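Local coordinates for LIP (Serratia marcescens, PDB 4A1R), which is a membrane-bound lipoprotein component of the type VI secretion system, probably an outer-membrane-anchored part of its membrane complex, at residues A[29-35]-A[68-74]; A[36-41]-A[85-91]; A[94-98]-A[137-142]. All coordinates share one frame; numbering follows the deposited sequence.

Interaction 1. Residues A[29-35]-A[68-74]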
loop_
_atom_site.group_PDB
_atom_site.type_symbol
_atom_site.label_atom_id
_atom_site.label_comp_id
_atom_site.label_asym_id
_atom_site.label_seq_id
_atom_site.Cartn_x
_atom_site.Cartn_y
_atom_site.Cartn_z
ATOM N N ALA A 29 9.678 1.534 -16.894
ATOM C CA ALA A 29 9.843 0.117 -16.554
ATOM C C ALA A 29 8.831 -0.282 -15.501
ATOM O O ALA A 29 8.457 0.557 -14.659
ATOM C CB ALA A 29 11.250 -0.128 -16.043
ATOM N N PRO A 30 8.380 -1.544 -15.549
ATOM C CA PRO A 30 7.446 -2.028 -14.545
ATOM C C PRO A 30 8.010 -1.750 -13.172
ATOM O O PRO A 30 9.229 -1.725 -12.995
ATOM C CB PRO A 30 7.380 -3.539 -14.821
ATOM C CG PRO A 30 7.706 -3.668 -16.285
ATOM C CD PRO A 30 8.651 -2.556 -16.601
ATOM N N ILE A 31 7.134 -1.539 -12.196
ATOM C CA ILE A 31 7.604 -1.228 -10.867
ATOM C C ILE A 31 6.992 -2.208 -9.861
ATOM O O ILE A 31 5.824 -2.594 -9.979
ATOM C CB ILE A 31 7.306 0.268 -10.540
ATOM C CG1 ILE A 31 7.856 0.655 -9.175
ATOM C CG2 ILE A 31 5.801 0.548 -10.689
ATOM C CD1 ILE A 31 7.928 2.161 -8.910
ATOM N N LYS A 32 7.814 -2.627 -8.892
ATOM C CA LYS A 32 7.392 -3.570 -7.855
ATOM C C LYS A 32 6.649 -2.800 -6.776
ATOM O O LYS A 32 7.191 -1.816 -6.232
ATOM C CB LYS A 32 8.582 -4.330 -7.225
ATOM C CG LYS A 32 8.144 -5.321 -6.118
ATOM C CD LYS A 32 9.325 -6.071 -5.478
ATOM C CE LYS A 32 9.632 -7.358 -6.250
ATOM N NZ LYS A 32 10.243 -8.324 -5.282
ATOM N N ILE A 33 5.439 -3.277 -6.461
ATOM C CA ILE A 33 4.618 -2.691 -5.411
ATOM C C ILE A 33 4.490 -3.685 -4.295
ATOM O O ILE A 33 4.147 -4.849 -4.547
ATOM C CB ILE A 33 3.208 -2.331 -5.920
ATOM C CG1 ILE A 33 3.258 -1.450 -7.188
ATOM C CG2 ILE A 33 2.374 -1.691 -4.802
ATOM C CD1 ILE A 33 3.743 -0.026 -6.955
ATOM N N ARG A 34 4.786 -3.262 -3.070
ATOM C CA ARG A 34 4.497 -4.122 -1.921
ATOM C C ARG A 34 3.381 -3.551 -1.062
ATOM O O ARG A 34 3.251 -2.343 -0.927
ATOM C CB ARG A 34 5.771 -4.359 -1.119
ATOM C CG ARG A 34 6.894 -4.988 -1.957
ATOM C CD ARG A 34 8.147 -5.144 -1.123
ATOM N NE ARG A 34 7.917 -6.013 0.025
ATOM C CZ ARG A 34 8.750 -6.161 1.053
ATOM N NH1 ARG A 34 9.887 -5.474 1.118
ATOM N NH2 ARG A 34 8.434 -6.994 2.038
ATOM N N VAL A 35 2.566 -4.422 -0.483
ATOM C CA VAL A 35 1.445 -3.969 0.327
ATOM C C VAL A 35 1.593 -4.716 1.620
ATOM O O VAL A 35 1.682 -5.948 1.612
ATOM C CB VAL A 35 0.068 -4.237 -0.342
ATOM C CG1 VAL A 35 -1.070 -3.944 0.642
ATOM C CG2 VAL A 35 -0.114 -3.394 -1.590
ATOM N N ASP A 68 2.184 -8.582 0.739
ATOM C CA ASP A 68 1.946 -9.114 -0.601
ATOM C C ASP A 68 2.612 -8.173 -1.589
ATOM O O ASP A 68 3.134 -7.110 -1.186
ATOM C CB ASP A 68 0.455 -9.339 -0.880
ATOM C CG ASP A 68 0.181 -10.414 -1.977
ATOM O OD1 ASP A 68 1.112 -11.120 -2.472
ATOM O OD2 ASP A 68 -0.996 -10.557 -2.353
ATOM N N GLN A 69 2.688 -8.588 -2.849
ATOM C CA GLN A 69 3.430 -7.799 -3.853
ATOM C C GLN A 69 2.965 -8.183 -5.235
ATOM O O GLN A 69 2.367 -9.275 -5.459
ATOM C CB GLN A 69 4.961 -7.962 -3.721
ATOM C CG GLN A 69 5.499 -9.372 -3.956
ATOM C CD GLN A 69 7.008 -9.447 -3.849
ATOM O OE1 GLN A 69 7.678 -9.683 -4.841
ATOM N NE2 GLN A 69 7.555 -9.184 -2.662
ATOM N N PHE A 70 3.236 -7.288 -6.165
ATOM C CA PHE A 70 2.950 -7.491 -7.577
ATOM C C PHE A 70 3.776 -6.461 -8.322
ATOM O O PHE A 70 4.431 -5.625 -7.689
ATOM C CB PHE A 70 1.452 -7.314 -7.846
ATOM C CG PHE A 70 0.927 -5.922 -7.523
ATOM C CD1 PHE A 70 0.531 -5.579 -6.235
ATOM C CD2 PHE A 70 0.849 -4.959 -8.517
ATOM C CE1 PHE A 70 0.039 -4.306 -5.958
ATOM C CE2 PHE A 70 0.344 -3.702 -8.255
ATOM C CZ PHE A 70 -0.053 -3.370 -6.973
ATOM N N PHE A 71 3.807 -6.580 -9.648
ATOM C CA PHE A 71 4.389 -5.570 -10.535
ATOM C C PHE A 71 3.309 -4.801 -11.288
ATOM O O PHE A 71 2.283 -5.368 -11.707
ATOM C CB PHE A 71 5.301 -6.198 -11.583
ATOM C CG PHE A 71 6.654 -6.567 -11.072
ATOM C CD1 PHE A 71 6.865 -7.801 -10.462
ATOM C CD2 PHE A 71 7.725 -5.685 -11.189
ATOM C CE1 PHE A 71 8.121 -8.154 -9.982
ATOM C CE2 PHE A 71 8.985 -6.044 -10.717
ATOM C CZ PHE A 71 9.184 -7.271 -10.113
ATOM N N LEU A 72 3.591 -3.520 -11.521
ATOM C CA LEU A 72 2.666 -2.639 -12.189
ATOM C C LEU A 72 3.418 -2.164 -13.444
ATOM O O LEU A 72 4.557 -1.701 -13.338
ATOM C CB LEU A 72 2.367 -1.502 -11.208
ATOM C CG LEU A 72 1.248 -0.495 -11.337
ATOM C CD1 LEU A 72 -0.091 -1.188 -11.547
ATOM C CD2 LEU A 72 1.277 0.340 -10.063
ATOM N N THR A 73 2.807 -2.333 -14.610
ATOM C CA THR A 73 3.335 -1.855 -15.915
ATOM C C THR A 73 3.054 -0.352 -16.129
ATOM O O THR A 73 1.951 0.109 -15.848
ATOM C CB THR A 73 2.665 -2.630 -17.056
ATOM O OG1 THR A 73 2.763 -4.027 -16.769
ATOM C CG2 THR A 73 3.314 -2.328 -18.438
ATOM N N PRO A 74 4.036 0.414 -16.638
ATOM C CA PRO A 74 3.757 1.813 -16.954
ATOM C C PRO A 74 2.498 1.923 -17.816
ATOM O O PRO A 74 2.319 1.155 -18.744
ATOM C CB PRO A 74 4.982 2.228 -17.773
ATOM C CG PRO A 74 6.078 1.384 -17.199
ATOM C CD PRO A 74 5.434 0.060 -16.929
HETATM O O HOH W 1 5.902 -8.408 0.005
#

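Interaction 2. Residues A[36-41]-A[85-91]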
loop_
_atom_site.group_PDB
_atom_site.type_symbol
_atom_site.label_atom_id
_atom_site.label_comp_id
_atom_site.label_asym_id
_atom_site.label_seq_id
_atom_site.Cartn_x
_atom_site.Cartn_y
_atom_site.Cartn_z
ATOM N N LEU A 36 1.674 -3.971 2.726
ATOM C CA LEU A 36 1.926 -4.576 4.005
ATOM C C LEU A 36 0.765 -4.294 4.969
ATOM O O LEU A 36 0.313 -3.160 5.102
ATOM C CB LEU A 36 3.257 -4.061 4.596
ATOM C CG LEU A 36 4.591 -4.421 3.899
ATOM C CD1 LEU A 36 4.728 -3.786 2.534
ATOM C CD2 LEU A 36 5.743 -3.919 4.752
ATOM N N LEU A 37 0.296 -5.334 5.655
ATOM C CA LEU A 37 -0.671 -5.125 6.704
ATOM C C LEU A 37 0.061 -4.895 8.028
ATOM O O LEU A 37 0.914 -5.706 8.445
ATOM C CB LEU A 37 -1.613 -6.338 6.779
ATOM C CG LEU A 37 -2.820 -6.170 7.683
ATOM C CD1 LEU A 37 -3.850 -5.272 7.001
ATOM C CD2 LEU A 37 -3.405 -7.548 7.965
ATOM N N LEU A 38 -0.258 -3.777 8.675
ATOM C CA LEU A 38 0.504 -3.301 9.807
ATOM C C LEU A 38 -0.339 -3.055 11.056
ATOM O O LEU A 38 -1.440 -2.485 10.977
ATOM C CB LEU A 38 1.238 -1.981 9.454
ATOM C CG LEU A 38 2.175 -1.985 8.231
ATOM C CD1 LEU A 38 2.535 -0.536 7.872
ATOM C CD2 LEU A 38 3.439 -2.820 8.426
ATOM N N ARG A 39 0.226 -3.473 12.188
ATOM C CA ARG A 39 -0.283 -3.172 13.527
ATOM C C ARG A 39 -0.121 -1.705 13.832
ATOM O O ARG A 39 -0.906 -1.131 14.590
ATOM C CB ARG A 39 0.512 -3.929 14.580
ATOM C CG ARG A 39 0.039 -5.338 14.843
ATOM C CD ARG A 39 0.397 -5.756 16.259
ATOM N NE ARG A 39 1.008 -7.078 16.276
ATOM C CZ ARG A 39 0.335 -8.225 16.328
ATOM N NH1 ARG A 39 -0.989 -8.229 16.385
ATOM N NH2 ARG A 39 0.995 -9.374 16.320
ATOM N N SER A 40 0.940 -1.121 13.279
ATOM C CA SER A 40 1.277 0.282 13.479
ATOM C C SER A 40 2.231 0.685 12.353
ATOM O O SER A 40 2.863 -0.181 11.751
ATOM C CB SER A 40 1.950 0.466 14.826
ATOM O OG SER A 40 2.857 -0.596 15.069
ATOM N N ASP A 41 2.326 1.976 12.054
ATOM C CA ASP A 41 3.182 2.425 10.945
ATOM C C ASP A 41 4.474 3.135 11.359
ATOM O O ASP A 41 5.186 3.657 10.497
ATOM C CB ASP A 41 2.380 3.264 9.925
ATOM C CG ASP A 41 2.066 4.688 10.405
ATOM O OD1 ASP A 41 2.301 5.023 11.579
ATOM O OD2 ASP A 41 1.557 5.481 9.584
ATOM N N SER A 85 -8.197 -8.369 6.226
ATOM C CA SER A 85 -7.629 -7.524 7.251
ATOM C C SER A 85 -7.473 -8.384 8.496
ATOM O O SER A 85 -7.579 -9.596 8.431
ATOM C CB SER A 85 -8.493 -6.279 7.471
ATOM O OG SER A 85 -7.868 -5.405 8.397
ATOM N N ALA A 86 -7.172 -7.776 9.625
ATOM C CA ALA A 86 -7.092 -8.532 10.864
ATOM C C ALA A 86 -7.583 -7.613 11.950
ATOM O O ALA A 86 -7.670 -6.397 11.736
ATOM C CB ALA A 86 -5.674 -8.992 11.134
ATOM N N LEU A 87 -7.923 -8.182 13.105
ATOM C CA LEU A 87 -8.563 -7.403 14.150
ATOM C C LEU A 87 -7.692 -6.218 14.530
ATOM O O LEU A 87 -8.171 -5.086 14.613
ATOM C CB LEU A 87 -8.865 -8.268 15.378
ATOM C CG LEU A 87 -10.059 -7.835 16.247
ATOM C CD1 LEU A 87 -9.876 -6.474 16.915
ATOM C CD2 LEU A 87 -11.371 -7.867 15.468
ATOM N N ASP A 88 -6.408 -6.492 14.740
ATOM C CA ASP A 88 -5.465 -5.473 15.198
ATOM C C ASP A 88 -4.710 -4.766 14.077
ATOM O O ASP A 88 -3.709 -4.100 14.322
ATOM C CB ASP A 88 -4.487 -6.035 16.229
ATOM C CG ASP A 88 -4.069 -7.450 15.936
ATOM O OD1 ASP A 88 -4.258 -7.925 14.791
ATOM O OD2 ASP A 88 -3.557 -8.091 16.876
ATOM N N ALA A 89 -5.213 -4.877 12.855
ATOM C CA ALA A 89 -4.633 -4.133 11.757
ATOM C C ALA A 89 -5.039 -2.668 11.874
ATOM O O ALA A 89 -6.213 -2.373 11.990
ATOM C CB ALA A 89 -5.092 -4.715 10.449
ATOM N N ARG A 90 -4.070 -1.756 11.841
ATOM C CA ARG A 90 -4.367 -0.310 11.914
ATOM C C ARG A 90 -3.916 0.497 10.683
ATOM O O ARG A 90 -4.371 1.632 10.447
ATOM C CB ARG A 90 -3.779 0.287 13.199
ATOM C CG ARG A 90 -4.375 -0.280 14.484
ATOM C CD ARG A 90 -5.879 -0.041 14.555
ATOM N NE ARG A 90 -6.473 -0.566 15.789
ATOM C CZ ARG A 90 -6.930 -1.810 15.958
ATOM N NH1 ARG A 90 -6.880 -2.698 14.974
ATOM N NH2 ARG A 90 -7.441 -2.176 17.126
ATOM N N TYR A 91 -3.010 -0.067 9.902
ATOM C CA TYR A 91 -2.500 0.645 8.710
ATOM C C TYR A 91 -2.228 -0.331 7.565
ATOM O O TYR A 91 -1.876 -1.468 7.817
ATOM C CB TYR A 91 -1.192 1.369 9.050
ATOM C CG TYR A 91 -1.322 2.525 10.045
ATOM C CD1 TYR A 91 -1.674 3.804 9.612
ATOM C CD2 TYR A 91 -1.070 2.337 11.407
ATOM C CE1 TYR A 91 -1.801 4.854 10.511
ATOM C CE2 TYR A 91 -1.182 3.382 12.312
ATOM C CZ TYR A 91 -1.553 4.632 11.857
ATOM O OH TYR A 91 -1.666 5.685 12.739
#

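Interaction 3. Residues A[94-98]-A[137-142]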
loop_
_atom_site.group_PDB
_atom_site.type_symbol
_atom_site.label_atom_id
_atom_site.label_comp_id
_atom_site.label_asym_id
_atom_site.label_seq_id
_atom_site.Cartn_x
_atom_site.Cartn_y
_atom_site.Cartn_z
ATOM N N VAL A 94 2.316 0.913 1.788
ATOM C CA VAL A 94 2.511 0.604 0.368
ATOM C C VAL A 94 3.913 1.106 0.037
ATOM O O VAL A 94 4.282 2.231 0.439
ATOM C CB VAL A 94 1.456 1.254 -0.565
ATOM C CG1 VAL A 94 1.609 0.747 -2.001
ATOM C CG2 VAL A 94 0.036 0.992 -0.075
ATOM N N ILE A 95 4.694 0.257 -0.636
ATOM C CA ILE A 95 6.077 0.554 -1.059
ATOM C C ILE A 95 6.126 0.405 -2.586
ATOM O O ILE A 95 5.580 -0.554 -3.143
ATOM C CB ILE A 95 7.102 -0.453 -0.426
ATOM C CG1 ILE A 95 7.097 -0.361 1.097
ATOM C CG2 ILE A 95 8.538 -0.219 -0.955
ATOM C CD1 ILE A 95 7.900 -1.428 1.813
ATOM N N ALA A 96 6.767 1.342 -3.278
ATOM C CA ALA A 96 6.928 1.243 -4.745
ATOM C C ALA A 96 8.443 1.275 -4.965
ATOM O O ALA A 96 9.081 2.246 -4.580
ATOM C CB ALA A 96 6.323 2.449 -5.432
ATOM N N GLU A 97 9.010 0.229 -5.552
ATOM C CA GLU A 97 10.495 0.134 -5.650
ATOM C C GLU A 97 10.992 0.845 -6.932
ATOM O O GLU A 97 11.411 0.206 -7.917
ATOM C CB GLU A 97 10.945 -1.333 -5.588
ATOM C CG GLU A 97 10.457 -2.057 -4.315
ATOM C CD GLU A 97 11.138 -3.406 -4.030
ATOM O OE1 GLU A 97 11.906 -3.886 -4.876
ATOM O OE2 GLU A 97 10.884 -3.975 -2.935
ATOM N N TYR A 98 10.875 2.173 -6.945
ATOM C CA TYR A 98 11.402 2.977 -8.050
ATOM C C TYR A 98 12.908 2.708 -8.232
ATOM O O TYR A 98 13.633 2.596 -7.242
ATOM C CB TYR A 98 11.247 4.474 -7.748
ATOM C CG TYR A 98 9.808 4.972 -7.818
ATOM C CD1 TYR A 98 9.259 5.410 -9.027
ATOM C CD2 TYR A 98 9.010 4.987 -6.679
ATOM C CE1 TYR A 98 7.961 5.877 -9.089
ATOM C CE2 TYR A 98 7.700 5.434 -6.739
ATOM C CZ TYR A 98 7.175 5.867 -7.950
ATOM O OH TYR A 98 5.863 6.319 -8.014
ATOM N N ALA A 137 0.707 5.147 -8.897
ATOM C CA ALA A 137 2.188 5.175 -8.959
ATOM C C ALA A 137 2.578 6.199 -10.035
ATOM O O ALA A 137 2.542 5.931 -11.236
ATOM C CB ALA A 137 2.745 3.794 -9.284
ATOM N N GLY A 138 2.908 7.403 -9.584
ATOM C CA GLY A 138 3.191 8.479 -10.502
ATOM C C GLY A 138 4.691 8.657 -10.637
ATOM O O GLY A 138 5.485 8.060 -9.888
ATOM N N VAL A 139 5.073 9.493 -11.590
ATOM C CA VAL A 139 6.469 9.830 -11.822
ATOM C C VAL A 139 7.168 10.269 -10.531
ATOM O O VAL A 139 8.306 9.909 -10.297
ATOM C CB VAL A 139 6.580 10.901 -12.948
ATOM C CG1 VAL A 139 7.944 11.564 -12.967
ATOM C CG2 VAL A 139 6.295 10.275 -14.307
ATOM N N SER A 140 6.496 11.036 -9.682
ATOM C CA SER A 140 7.142 11.521 -8.469
ATOM C C SER A 140 6.925 10.615 -7.254
ATOM O O SER A 140 7.471 10.872 -6.200
ATOM C CB SER A 140 6.731 12.973 -8.165
ATOM O OG SER A 140 5.358 13.079 -7.775
ATOM N N GLY A 141 6.147 9.543 -7.395
ATOM C CA GLY A 141 5.860 8.708 -6.230
ATOM C C GLY A 141 4.420 8.226 -6.197
ATOM O O GLY A 141 3.650 8.413 -7.140
ATOM N N LEU A 142 4.084 7.567 -5.107
ATOM C CA LEU A 142 2.753 7.028 -4.922
ATOM C C LEU A 142 1.883 8.147 -4.367
ATOM O O LEU A 142 2.335 8.909 -3.480
ATOM C CB LEU A 142 2.775 5.947 -3.841
ATOM C CG LEU A 142 3.447 4.606 -4.153
ATOM C CD1 LEU A 142 3.880 3.917 -2.887
ATOM C CD2 LEU A 142 2.537 3.708 -4.988
#

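Interaction 1. Residues A[29-35]-A[68-74]
Ile33 lies against the ring of Phe70: its CB sits over one face, off-centre toward the rim, with CB 3.6 Å from Phe70 CZ, while CG1 leans to the CE2 side and CG2 to the CE1 side of the ring. The ring is brought there by a chi1 of 62°, which sets CG between the backbone N and the carbonyl carbon and swings the far end toward the neighbouring strand. Ile33 CG1 also meets Leu72 CD2 at 3.9 Å, while Val35 CG2 stands farther off at the edge of the Phe70 ring. Phe14 of strand 9-16 meets this ring edge to face. On the other face of the sheet, Lys32 lays its CB over the Phe71 ring in a CH-pi contact, 4.3 Å from Lys32 CB to the Phe71 centroid. Its chain then bends at chi3 (-89°), carrying NZ to Gln69 OE1 at 2.9 Å, tilted 32° from the amide plane. Arg34 and Gln69 run alongside each other, and one water accepts from both Arg34 NE and Gln69 NE2; Arg34 NH1 is bound to Leu52 O. The backbones pair through Ile31–Leu72, Ile33–Phe70 and Val35–Asp68, each with two hydrogen bonds. This is the antiparallel pairing of edge strand 64-72 with its inner neighbour 31-38 in one sheet of a beta-sandwich, a largely apolar face turned to the other sheet.

Interaction 2. Residues A[36-41]-A[85-91]
This is a mixed contact of backbone pairing, stacking and charge at the end of strand 31-38, where the loop 85-90 leads into strand 91-96. Leu38 and Tyr91 form an antiparallel hydrogen-bonded pair, Leu38 N giving to Tyr91 O at 2.9 Å. The carbonyl of Leu38 is gripped twice in return, by Tyr91 N at 3.1 Å and by Arg90 N at 2.9 Å. Two residues thus face one, the definition of a classic beta bulge, here placed at the very start of strand 91-96. Past the bulge the Asp41 carboxylate is stacked on the Tyr91 ring, the two planes only 9° apart and Asp41 CG 3.7 Å above the ring centre. A chi1 of 75° folds the carboxylate over the ring, and Asp41 CB adds a CH-pi contact on the same face. Asp41 OD2 is also hydrogen-bonded to Ser109 OG of strand 107-111, which would hold the carboxylate in this flat pose. Toward the loop, Leu37 presses CD1 against Ala89 CB at 3.7 Å, and its CD2 reaches Ala86 CB. Ala86 to Ala89 make a type I turn, whose Asp88 meets Arg39 in a salt bridge: Arg39 NH1 to Asp88 OD2 is 2.6 Å. The carboxylate oxygen comes at the guanidinium edge, near its plane, but the two flat groups are turned 77° apart, and a single nitrogen makes the bridge. Arg39 NE is bound instead by Asn62 O, while Arg90 curls back, its NH1 donating to the carbonyls of Leu87 and Ala89.

Interaction 3. Residues A[94-98]-A[137-142]
The Tyr98 ring meets the hairpin 137-142 at its hydroxyl end: Gly138 O lies at the ring edge, near the plane, while Gly141 CA and Val139 O come in obliquely. The hydroxyl donates to Gly138 O, with 2.6 Å between Tyr98 OH and Gly138 O, and approaches within the carbonyl plane. A chi1 of -72°, with CG anti to the carbonyl carbon, directs the ring from the end of segment 94-98 across to this turn. Gly138 O is held a second time by Gly141 N at 3.0 Å, the bond that closes the type I turn from Gly138 to Gly141; Gly138 N returns a bond to Gly141 O. Tyr98 OH also lies 3.0 Å from Gly141 CA, beside a backbone whose positive phi (140°) suits glycine. Ile31 also packs on Tyr98, and Val20, Asn21 and Lys104 touch it from the loops. Back along strand 91-96 the contact turns apolar. Leu142 points at this strand with its branch astride Ala96: Leu142 CG is 3.8 Å from Ala96 CB, and both methyls are close to that carbon. Its CD1 goes on to Val94 CG1 at 4.0 Å, the two side chains meeting at a slant, and Ile108 of strand 107-111 borders both residues. Strand 91-96 and the hairpin strands belong to different sheets, so this is face-to-face packing of a beta-sandwich. The chemistry suggests that the phenol bond orients the turn, while the methyl contacts pack one sheet on the other.

Overall arrangement
Interactions 1 and 2 divide strand 31-38 between them, its first part pairing with strand 64-72 and its end with the start of strand 91-96; they lie on opposite sides of the chain's centre, about 21 Å apart between centres. Interaction 3 is the buried one, joining that antiparallel sheet to the mixed sheet, whereas the other two are partly buried. It adjoins interaction 1: Lys32 O and Arg34 N pair with Glu97 N and Ile95 O, and Ile31 packs on Tyr98. The chemistry follows place: regular ladder bonds in 29-35/68-74, a bulge with charged groups at the strand's end in 36-41/85-91, and apolar packing beside a single phenol-to-carbonyl bond in 94-98/137-142.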